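PDB 5L9G: periplasmic binding protein from Agrobacterium tumefaciens str. B6, which binds the opine mannopine in the periplasm, probably delivering it to an ABC transporter for uptake into the bacterium. Local coordinates for residues K152-N157 / V203-G208. Residues are numbered along the deposited sequence; the frame is centred on the assembly and turned at random.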
ATOM      1  N   LYS A 152       4.130  18.640 -13.667  1.00 35.69           N
ATOM      2  CA  LYS A 152       3.021  18.328 -12.781  1.00 34.91           C
ATOM      3  C   LYS A 152       3.305  17.058 -11.993  1.00 36.36           C
ATOM      4  O   LYS A 152       3.525  15.999 -12.579  1.00 34.11           O
ATOM      5  CB  LYS A 152       1.721  18.171 -13.584  1.00 36.71           C
ATOM      6  CG  LYS A 152       1.252  19.431 -14.304  1.00 45.57           C
ATOM      7  CD  LYS A 152       0.011  19.106 -15.145  1.00 53.94           C
ATOM      8  CE  LYS A 152      -0.336  20.197 -16.132  1.00 74.17           C
ATOM      9  NZ  LYS A 152      -0.911  21.399 -15.471  1.00 87.79           N
ATOM     10  N   ARG A 153       3.299  17.175 -10.657  1.00 34.39           N
ATOM     11  CA  ARG A 153       3.464  16.065  -9.721  1.00 32.49           C
ATOM     12  C   ARG A 153       2.105  15.580  -9.200  1.00 36.18           C
ATOM     13  O   ARG A 153       1.175  16.373  -9.065  1.00 36.46           O
ATOM     14  CB  ARG A 153       4.275  16.528  -8.500  1.00 30.41           C
ATOM     15  CG  ARG A 153       5.809  16.408  -8.675  1.00 32.35           C
ATOM     16  CD  ARG A 153       6.440  17.674  -9.149  1.00 40.79           C
ATOM     17  NE  ARG A 153       7.901  17.559  -9.182  1.00 34.84           N
ATOM     18  CZ  ARG A 153       8.652  18.055 -10.157  1.00 44.38           C
ATOM     19  NH1 ARG A 153       9.966  17.874 -10.145  1.00 32.58           N
ATOM     20  NH2 ARG A 153       8.092  18.711 -11.170  1.00 36.47           N
ATOM     21  N   ALA A 154       2.011  14.280  -8.862  1.00 32.71           N
ATOM     22  CA  ALA A 154       0.839  13.744  -8.196  1.00 33.22           C
ATOM     23  C   ALA A 154       1.302  12.920  -7.006  1.00 36.24           C
ATOM     24  O   ALA A 154       2.236  12.122  -7.117  1.00 32.09           O
ATOM     25  CB  ALA A 154      -0.007  12.914  -9.135  1.00 33.46           C
ATOM     26  N   LEU A 155       0.686  13.161  -5.845  1.00 36.40           N
ATOM     27  CA  LEU A 155       1.023  12.466  -4.606  1.00 34.96           C
ATOM     28  C   LEU A 155      -0.278  11.966  -4.007  1.00 35.19           C
ATOM     29  O   LEU A 155      -1.344  12.451  -4.369  1.00 34.18           O
ATOM     30  CB  LEU A 155       1.690  13.426  -3.600  1.00 36.58           C
ATOM     31  CG  LEU A 155       3.179  13.746  -3.768  1.00 41.96           C
ATOM     32  CD1 LEU A 155       3.402  14.652  -4.925  1.00 43.07           C
ATOM     33  CD2 LEU A 155       3.708  14.496  -2.518  1.00 46.35           C
ATOM     34  N   TRP A 156      -0.191  10.995  -3.093  1.00 33.86           N
ATOM     35  CA  TRP A 156      -1.359  10.415  -2.431  1.00 35.24           C
ATOM     36  C   TRP A 156      -2.005  11.456  -1.497  1.00 38.18           C
ATOM     37  O   TRP A 156      -1.310  12.336  -0.974  1.00 38.33           O
ATOM     38  CB  TRP A 156      -0.899   9.213  -1.591  1.00 34.09           C
ATOM     39  CG  TRP A 156      -1.988   8.272  -1.131  1.00 35.01           C
ATOM     40  CD1 TRP A 156      -3.262   8.160  -1.625  1.00 37.90           C
ATOM     41  CD2 TRP A 156      -1.864   7.280  -0.108  1.00 34.79           C
ATOM     42  NE1 TRP A 156      -3.947   7.174  -0.949  1.00 37.83           N
ATOM     43  CE2 TRP A 156      -3.100   6.594  -0.034  1.00 38.46           C
ATOM     44  CE3 TRP A 156      -0.814   6.881   0.741  1.00 35.23           C
ATOM     45  CZ2 TRP A 156      -3.319   5.543   0.866  1.00 38.14           C
ATOM     46  CZ3 TRP A 156      -1.029   5.842   1.635  1.00 36.31           C
ATOM     47  CH2 TRP A 156      -2.278   5.202   1.712  1.00 37.30           C
ATOM     48  N   ASN A 157      -3.324  11.349  -1.253  1.00 36.18           N
ATOM     49  CA  ASN A 157      -3.968  12.271  -0.316  1.00 37.59           C
ATOM     50  C   ASN A 157      -3.873  11.740   1.134  1.00 43.88           C
ATOM     51  O   ASN A 157      -4.494  12.306   2.041  1.00 45.25           O
ATOM     52  CB  ASN A 157      -5.433  12.582  -0.719  1.00 39.90           C
ATOM     53  CG  ASN A 157      -6.359  11.434  -0.471  1.00 49.12           C
ATOM     54  OD1 ASN A 157      -5.938  10.273  -0.479  1.00 38.36           O
ATOM     55  ND2 ASN A 157      -7.626  11.738  -0.189  1.00 47.02           N
ATOM     56  N   VAL A 203      -2.469  17.134  -8.693  1.00 40.53           N
ATOM     57  CA  VAL A 203      -3.538  16.254  -8.206  1.00 40.63           C
ATOM     58  C   VAL A 203      -3.049  15.472  -6.995  1.00 42.89           C
ATOM     59  O   VAL A 203      -1.926  14.945  -7.000  1.00 38.88           O
ATOM     60  CB  VAL A 203      -4.077  15.314  -9.340  1.00 43.90           C
ATOM     61  CG1 VAL A 203      -2.947  14.687 -10.101  1.00 43.25           C
ATOM     62  CG2 VAL A 203      -5.062  14.255  -8.821  1.00 43.27           C
ATOM     63  N   TRP A 204      -3.908  15.390  -5.961  1.00 39.45           N
ATOM     64  CA  TRP A 204      -3.657  14.585  -4.772  1.00 38.77           C
ATOM     65  C   TRP A 204      -4.567  13.371  -5.003  1.00 40.57           C
ATOM     66  O   TRP A 204      -5.782  13.425  -4.755  1.00 38.42           O
ATOM     67  CB  TRP A 204      -4.007  15.355  -3.482  1.00 39.69           C
ATOM     68  CG  TRP A 204      -3.235  16.630  -3.328  1.00 41.53           C
ATOM     69  CD1 TRP A 204      -3.662  17.882  -3.652  1.00 45.98           C
ATOM     70  CD2 TRP A 204      -1.909  16.783  -2.789  1.00 41.18           C
ATOM     71  NE1 TRP A 204      -2.673  18.802  -3.386  1.00 46.00           N
ATOM     72  CE2 TRP A 204      -1.603  18.162  -2.819  1.00 45.87           C
ATOM     73  CE3 TRP A 204      -0.932  15.884  -2.315  1.00 41.46           C
ATOM     74  CZ2 TRP A 204      -0.371  18.667  -2.380  1.00 45.99           C
ATOM     75  CZ3 TRP A 204       0.281  16.386  -1.859  1.00 43.28           C
ATOM     76  CH2 TRP A 204       0.554  17.763  -1.896  1.00 44.97           C
ATOM     77  N   TRP A 205      -3.992  12.316  -5.618  1.00 36.66           N
ATOM     78  CA  TRP A 205      -4.771  11.138  -6.001  1.00 35.40           C
ATOM     79  C   TRP A 205      -5.291  10.400  -4.775  1.00 38.17           C
ATOM     80  O   TRP A 205      -4.630  10.379  -3.733  1.00 37.97           O
ATOM     81  CB  TRP A 205      -4.008  10.236  -6.983  1.00 32.30           C
ATOM     82  CG  TRP A 205      -2.750   9.646  -6.423  1.00 31.97           C
ATOM     83  CD1 TRP A 205      -1.483  10.123  -6.561  1.00 34.60           C
ATOM     84  CD2 TRP A 205      -2.648   8.436  -5.660  1.00 31.42           C
ATOM     85  NE1 TRP A 205      -0.591   9.296  -5.903  1.00 33.73           N
ATOM     86  CE2 TRP A 205      -1.286   8.260  -5.330  1.00 34.08           C
ATOM     87  CE3 TRP A 205      -3.585   7.479  -5.220  1.00 32.57           C
ATOM     88  CZ2 TRP A 205      -0.838   7.183  -4.565  1.00 33.02           C
ATOM     89  CZ3 TRP A 205      -3.133   6.400  -4.477  1.00 33.74           C
ATOM     90  CH2 TRP A 205      -1.778   6.266  -4.143  1.00 33.47           C
ATOM     91  N   GLU A 206      -6.480   9.812  -4.898  1.00 35.73           N
ATOM     92  CA  GLU A 206      -7.149   9.157  -3.768  1.00 37.33           C
ATOM     93  C   GLU A 206      -7.189   7.634  -3.826  1.00 42.94           C
ATOM     94  O   GLU A 206      -7.263   6.991  -2.781  1.00 45.98           O
ATOM     95  CB  GLU A 206      -8.570   9.717  -3.622  1.00 40.12           C
ATOM     96  CG  GLU A 206      -8.566  11.232  -3.497  1.00 49.66           C
ATOM     97  CD  GLU A 206      -9.884  11.866  -3.092  1.00 69.31           C
ATOM     98  OE1 GLU A 206     -10.840  11.123  -2.775  1.00 58.11           O
ATOM     99  OE2 GLU A 206      -9.947  13.116  -3.073  1.00 61.49           O
ATOM    100  N   SER A 207      -7.185   7.052  -5.020  1.00 35.79           N
ATOM    101  CA  SER A 207      -7.240   5.600  -5.163  1.00 34.26           C
ATOM    102  C   SER A 207      -6.207   5.135  -6.174  1.00 34.68           C
ATOM    103  O   SER A 207      -5.781   5.915  -7.042  1.00 32.07           O
ATOM    104  CB  SER A 207      -8.642   5.158  -5.614  1.00 36.07           C
ATOM    105  OG  SER A 207      -8.905   5.528  -6.961  1.00 34.15           O
ATOM    106  N   GLY A 208      -5.831   3.864  -6.083  1.00 31.74           N
ATOM    107  CA  GLY A 208      -4.881   3.272  -7.021  1.00 28.55           C
ATOM    108  C   GLY A 208      -5.408   3.326  -8.449  1.00 31.40           C
ATOM    109  O   GLY A 208      -4.652   3.603  -9.390  1.00 29.03           O
TER
HETATM  110  O   HOH W   1      -7.045   7.918  -0.360  1.00 37.12           O
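Trp-156 and Trp-205, partners on neighbouring parallel strands, show how one bridge can become the tight end of a contact. Their side chains leave the same face of the sheet, and the six-membered ring of Trp-205 forms an offset stack with the pyrrole ring of Trp-156, centroids 4.2 Å apart and planes 15° from parallel; Trp-156 CD1 comes to 3.4 Å from Trp-205 CZ3. With CG of Trp-205 set between its own backbone N and carbonyl carbon (chi1 63°), the indole folds back across strand 153-156, where the CA of Trp-156 makes a CH-pi contact over the five-membered ring of Trp-205. The indole NH of Trp-205 is hydrogen-bonded to the carbonyl of Ile-224, which ties the ring to the next strand. Strands 201-205, 153-156 and 222-226 run parallel in that order, as in the alpha/beta lobes of periplasmic binding proteins, and Trp-156 touches the bound mannopine, so Trp-205 backs a first-shell pocket residue. Backbone pairing is uneven: Asn-157 N bonds Trp-205 O at 3.0 Å, whereas the bond from Leu-155 N to Val-203 O is long and weak, and that from Trp-205 N to Leu-155 O is weak because it is bent to 127°. On the opposite face the two segments touch more lightly. Leu-155 and Trp-204 lie side by side, Leu-155 CB meeting Trp-204 CZ3 at 3.7 Å, and helix 324-343 covers both. Past the C-terminal ends of the two strands the contact is looser and reaches solvent at Glu-206: the amide of Asn-157 lies nearly parallel to the Glu-206 carboxylate, its ND2 3.5 Å from Glu-206 CG, while one water lies within hydrogen-bonding distance of Asn-157 OD1 and Glu-206 O and accepts a weak bond from Trp-156 NE1.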